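Local coordinates for Card1 endonuclease domain-containing protein (Vibrio cholerae, PDB 1XMX) that is of unknown function but carries a Card1-like endonuclease domain of the PDDEXK clan and probably binds nucleic acid, at residues 244-247 / 248-252; 324-327 / 328-331; 349-352 / 353-356. One frame throughout, in Å; residues are numbered along the deposited sequence.

Contact 1. Residues 244-247 / 248-252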
# COMPACT_ATOMS: atom_id res chain seq x y z
N GLU A 244 20.18 -2.80 -14.93
CA GLU A 244 18.87 -3.41 -14.66
C GLU A 244 18.94 -4.93 -14.78
O GLU A 244 18.32 -5.62 -13.99
CB GLU A 244 17.79 -2.85 -15.57
CG GLU A 244 16.48 -3.63 -15.48
CD GLU A 244 15.60 -3.43 -16.73
OE1 GLU A 244 15.99 -3.96 -17.80
OE2 GLU A 244 14.51 -2.79 -16.64
N ALA A 245 19.73 -5.46 -15.72
CA ALA A 245 19.97 -6.92 -15.80
C ALA A 245 20.82 -7.39 -14.64
O ALA A 245 20.59 -8.44 -14.09
CB ALA A 245 20.61 -7.31 -17.13
N ARG A 246 21.84 -6.63 -14.28
CA ARG A 246 22.59 -6.98 -13.08
C ARG A 246 21.73 -6.98 -11.80
O ARG A 246 21.80 -7.91 -11.02
CB ARG A 246 23.80 -6.08 -12.89
CG ARG A 246 24.59 -6.44 -11.60
CD ARG A 246 25.26 -5.30 -10.84
NE ARG A 246 24.48 -4.11 -10.42
CZ ARG A 246 23.65 -3.94 -9.36
NH1 ARG A 246 23.29 -4.92 -8.49
NH2 ARG A 246 23.17 -2.71 -9.18
N ARG A 247 20.90 -5.96 -11.59
CA ARG A 247 20.02 -5.90 -10.41
C ARG A 247 19.03 -7.05 -10.38
O ARG A 247 18.65 -7.54 -9.31
CB ARG A 247 19.18 -4.60 -10.41
CG ARG A 247 19.85 -3.43 -9.72
CD ARG A 247 18.97 -2.15 -9.78
NE ARG A 247 19.53 -1.21 -10.75
CZ ARG A 247 18.84 -0.66 -11.75
NH1 ARG A 247 17.55 -0.95 -11.90
NH2 ARG A 247 19.43 0.20 -12.60
N PHE A 248 18.60 -7.45 -11.57
CA PHE A 248 17.59 -8.47 -11.75
C PHE A 248 18.16 -9.75 -11.23
O PHE A 248 17.49 -10.44 -10.45
CB PHE A 248 17.26 -8.61 -13.23
CG PHE A 248 16.24 -9.68 -13.54
CD1 PHE A 248 14.87 -9.43 -13.45
CD2 PHE A 248 16.65 -10.94 -14.00
CE1 PHE A 248 13.93 -10.42 -13.75
CE2 PHE A 248 15.71 -11.93 -14.31
CZ PHE A 248 14.35 -11.67 -14.19
N ALA A 249 19.40 -10.07 -11.66
CA ALA A 249 20.12 -11.31 -11.23
C ALA A 249 20.58 -11.20 -9.80
O ALA A 249 20.83 -12.20 -9.12
CB ALA A 249 21.37 -11.54 -12.11
N ASN A 250 20.69 -9.97 -9.32
CA ASN A 250 21.02 -9.80 -7.93
C ASN A 250 19.88 -10.21 -6.97
O ASN A 250 20.13 -10.54 -5.79
CB ASN A 250 21.53 -8.39 -7.67
CG ASN A 250 22.60 -8.37 -6.63
OD1 ASN A 250 22.91 -9.41 -6.05
ND2 ASN A 250 23.19 -7.20 -6.38
N GLY A 251 18.65 -10.28 -7.47
CA GLY A 251 17.51 -10.67 -6.64
C GLY A 251 16.26 -9.85 -6.87
O GLY A 251 15.18 -10.20 -6.39
N GLU A 252 16.38 -8.74 -7.60
CA GLU A 252 15.20 -7.92 -7.94
C GLU A 252 14.26 -8.61 -8.90
O GLU A 252 13.20 -8.07 -9.17
CB GLU A 252 15.62 -6.60 -8.54
CG GLU A 252 16.61 -5.83 -7.69
CD GLU A 252 16.41 -4.35 -7.85
OE1 GLU A 252 15.52 -3.99 -8.67
OE2 GLU A 252 17.13 -3.55 -7.17
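The backbone bonds of this helical run start as i to i+4, with F248 N on E244 O, A249 N on A245 O and N250 N on R246 O, and then widen into a pi-type turn, where E252 N reaches back five residues to R247 O. It is a worked example of how one extra residue is absorbed inside an otherwise regular alpha helix, here near the start of helix 243-266. R247 O is the pivot: E252 N lies 3.1 Å from R247 O with an N-H...O angle of 154°, whereas G251 N makes only a weak bond to the same oxygen. G251 has a positive phi of 138°, a backbone state in which a side chain would press on the preceding carbonyl oxygen.

The wide turn also brings E252 over R247. With its CG beside the backbone N (chi1 -53°) and a bend at chi2, the E252 chain runs back across that of R247, and the carboxylate meets the aliphatic part of the arginine, E252 OE2 lying 3.5 Å from R247 CD. The charged ends stay apart, R247 NH1 and E252 OE1 being separated by 4.9 Å. R246 and N250 instead run side by side, on the side where R246 touches C198 and R199 of helix 181-201. F248 turns to the neighbouring helix 164-179, packing on L170 and L173, and its ring meets that of W177. At the base of that side chain, F248 CB sits 3.3 Å from E244 O.

Contact 2. Residues 324-327 / 328-331; sequences KLES and LRDL
The R329 guanidinium has E326 CG over one face and D330 OD1 at its edge, and the three residues form a salt-bridge network on the alpha helix 321-333. The edge contact is the stronger: R329 NH1 donates to D330 OD1 at 3.0 Å, with the oxygen only 5° out of the guanidinium plane. D330 OD1 is approached on the syn side, out of the carboxylate plane. On the face the touch is carbon to nitrogen, E326 CG to R329 NH1 at 3.3 Å, and the charge pairing between E326 OE2 and R329 NH1 is long at 3.9 Å, with carboxylate and guanidinium planes 63° apart. Bends at chi2 and chi3 curl the arginine back over E326, and R329 NH2 is held by the carbonyl oxygen of L358. E326 OE1 and D330 OD2 come within 4.1 Å as like charges, a repulsion the shared arginine probably eases.

The backbone beneath is regular, with four i to i+4 bonds. K324 and L328 point the same way side by side, the lysine NZ being bonded to N292, while L325 turns to A339 and L341 of strand 338-343. On the last turn, L331 CD1 lies 3.3 Å from S327 O and 3.8 Å from S327 OG.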
# COMPACT_ATOMS: atom_id res chain seq x y z
N LYS A 324 8.92 -5.84 11.63
CA LYS A 324 9.09 -4.64 10.85
C LYS A 324 8.02 -4.48 9.78
O LYS A 324 7.51 -3.39 9.58
CB LYS A 324 10.46 -4.60 10.20
CG LYS A 324 10.69 -3.33 9.45
CD LYS A 324 11.91 -3.54 8.54
CE LYS A 324 12.61 -2.28 8.16
NZ LYS A 324 11.97 -1.58 7.00
N LEU A 325 7.70 -5.56 9.06
CA LEU A 325 6.64 -5.48 8.03
C LEU A 325 5.30 -5.06 8.64
O LEU A 325 4.68 -4.13 8.16
CB LEU A 325 6.48 -6.80 7.26
CG LEU A 325 5.48 -6.89 6.09
CD1 LEU A 325 5.68 -5.79 5.04
CD2 LEU A 325 5.53 -8.29 5.43
N GLU A 326 4.87 -5.73 9.70
CA GLU A 326 3.66 -5.37 10.41
C GLU A 326 3.64 -3.90 10.90
O GLU A 326 2.59 -3.23 10.96
CB GLU A 326 3.48 -6.25 11.64
CG GLU A 326 2.10 -6.09 12.18
CD GLU A 326 2.06 -6.11 13.68
OE1 GLU A 326 3.08 -5.70 14.30
OE2 GLU A 326 1.03 -6.56 14.26
N SER A 327 4.81 -3.43 11.30
CA SER A 327 4.93 -2.10 11.80
C SER A 327 4.80 -1.06 10.66
O SER A 327 4.25 0.03 10.85
CB SER A 327 6.26 -2.00 12.49
OG SER A 327 6.69 -0.67 12.44
N LEU A 328 5.35 -1.35 9.50
CA LEU A 328 5.16 -0.49 8.35
C LEU A 328 3.67 -0.40 7.92
O LEU A 328 3.12 0.67 7.70
CB LEU A 328 5.95 -1.04 7.21
CG LEU A 328 7.43 -0.73 7.32
CD1 LEU A 328 8.01 -1.40 6.09
CD2 LEU A 328 7.57 0.75 7.24
N ARG A 329 3.05 -1.56 7.86
CA ARG A 329 1.66 -1.69 7.49
C ARG A 329 0.78 -0.70 8.33
O ARG A 329 0.15 0.23 7.80
CB ARG A 329 1.35 -3.16 7.72
CG ARG A 329 -0.06 -3.62 7.43
CD ARG A 329 -0.60 -4.02 8.74
NE ARG A 329 -0.70 -5.44 8.88
CZ ARG A 329 -0.85 -6.02 10.06
NH1 ARG A 329 -0.87 -5.26 11.15
NH2 ARG A 329 -0.96 -7.34 10.16
N ASP A 330 0.82 -0.87 9.65
CA ASP A 330 0.13 0.00 10.60
C ASP A 330 0.39 1.48 10.38
O ASP A 330 -0.53 2.27 10.19
CB ASP A 330 0.52 -0.40 12.04
CG ASP A 330 0.10 -1.86 12.38
OD1 ASP A 330 -0.93 -2.35 11.78
OD2 ASP A 330 0.79 -2.52 13.22
N LEU A 331 1.67 1.84 10.38
CA LEU A 331 2.11 3.21 10.34
C LEU A 331 1.88 3.88 8.99
O LEU A 331 1.81 5.11 8.91
CB LEU A 331 3.61 3.26 10.69
CG LEU A 331 3.96 3.63 12.16
CD1 LEU A 331 4.83 2.62 12.83
CD2 LEU A 331 4.64 5.00 12.26

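Contact 3. Residues 349-352 / 353-356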
# COMPACT_ATOMS: atom_id res chain seq x y z
N HIS A 349 8.93 -22.88 10.63
CA HIS A 349 7.61 -22.86 11.25
C HIS A 349 7.35 -21.72 12.24
O HIS A 349 6.21 -21.25 12.36
CB HIS A 349 7.18 -24.20 11.85
CG HIS A 349 5.96 -24.76 11.20
ND1 HIS A 349 4.68 -24.36 11.54
CD2 HIS A 349 5.82 -25.62 10.16
CE1 HIS A 349 3.81 -24.98 10.76
NE2 HIS A 349 4.48 -25.74 9.91
N ASN A 350 8.40 -21.34 12.95
CA ASN A 350 8.45 -20.14 13.76
C ASN A 350 7.89 -18.95 13.07
O ASN A 350 7.10 -18.18 13.67
CB ASN A 350 9.91 -19.79 14.01
CG ASN A 350 10.52 -20.64 15.06
OD1 ASN A 350 9.95 -20.79 16.16
ND2 ASN A 350 11.69 -21.23 14.75
N ASP A 351 8.35 -18.74 11.85
CA ASP A 351 8.04 -17.55 11.13
C ASP A 351 6.67 -17.63 10.50
O ASP A 351 5.98 -16.63 10.31
CB ASP A 351 9.14 -17.21 10.13
CG ASP A 351 10.42 -16.78 10.82
OD1 ASP A 351 10.39 -15.89 11.72
OD2 ASP A 351 11.48 -17.36 10.48
N ILE A 352 6.26 -18.85 10.21
CA ILE A 352 4.90 -19.10 9.79
C ILE A 352 3.90 -18.76 10.90
O ILE A 352 2.97 -17.97 10.72
CB ILE A 352 4.74 -20.53 9.33
CG1 ILE A 352 5.66 -20.75 8.11
CG2 ILE A 352 3.32 -20.78 8.93
CD1 ILE A 352 5.59 -22.15 7.51
N THR A 353 4.11 -19.38 12.05
CA THR A 353 3.31 -19.11 13.23
C THR A 353 3.38 -17.62 13.58
O THR A 353 2.40 -17.03 13.96
CB THR A 353 3.78 -20.00 14.36
OG1 THR A 353 3.53 -21.38 13.99
CG2 THR A 353 3.04 -19.62 15.68
N ARG A 354 4.52 -17.00 13.41
CA ARG A 354 4.63 -15.61 13.73
C ARG A 354 3.85 -14.69 12.77
O ARG A 354 3.23 -13.71 13.22
CB ARG A 354 6.06 -15.21 13.73
CG ARG A 354 6.27 -13.79 14.06
CD ARG A 354 7.37 -13.71 15.12
NE ARG A 354 8.65 -13.41 14.52
CZ ARG A 354 9.81 -13.70 15.08
NH1 ARG A 354 9.84 -14.31 16.25
NH2 ARG A 354 10.94 -13.39 14.45
N ALA A 355 3.94 -14.97 11.46
CA ALA A 355 3.18 -14.27 10.44
C ALA A 355 1.66 -14.39 10.73
O ALA A 355 0.92 -13.41 10.62
CB ALA A 355 3.56 -14.78 9.02
N GLU A 356 1.20 -15.58 11.10
CA GLU A 356 -0.18 -15.78 11.48
C GLU A 356 -0.60 -14.94 12.72
O GLU A 356 -1.61 -14.22 12.69
CB GLU A 356 -0.46 -17.26 11.71
CG GLU A 356 -1.94 -17.56 11.92
CD GLU A 356 -2.25 -18.94 12.52
OE1 GLU A 356 -1.32 -19.78 12.67
OE2 GLU A 356 -3.44 -19.20 12.82
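D351 and R354 meet three residues apart, their side chains running alongside each other on one flank of the helix. D351 OD1 stands 3.7 Å from R354 NH2, a long salt bridge in which the oxygen lies well out of the guanidinium plane, over one face, and no N-H points at it; the attraction is therefore one of charge alone. Torsions bring the groups together: D351 CG sits beside the backbone N (chi1 -69°), and the arginine, starting out anti to its own N, folds back through bends at chi2 and chi3.

Beneath them the backbone supplies the frame. A355 N binds D351 O at 2.9 Å, and R354 N binds N350 O at 2.8 Å. At the first turn, T353 N bonds almost straight to H349 O (175°), with T353 OG1 3.1 Å from the same oxygen.

Further out, D351 OD2 has its stronger partner in R348, just before the helix, while L322 of helix 321-333 touches both D351 and R354, and Y323 also touches R354. A formate, probably from the crystallisation liquor, lies close to R354. These residues make up most of helix 349-358, the connecting helix of a beta-alpha-beta unit between strands 338-343 and 361-363.

From the N terminus, the chain completes its first sheet before any of the three contacts begins. Each contact then closes one or two turns within a single helix, and they follow in series, neither nested nor crossing. Contact 1 sits some 26 Å between centres from contact 2. Along the chain, strands 272-276 to 303-310 come between them. Contacts 2 and 3 are nearer, about 6 Å between nearest atoms; L322 and Y323, just ahead of contact 2 on its helix, reach contact 3. All lie in the Card1-like endonuclease range: contact 1 joins helix 243-266 to helices 164-179 and 181-201, while contacts 2 and 3 lie in helices flanking strand 338-343 in the chain.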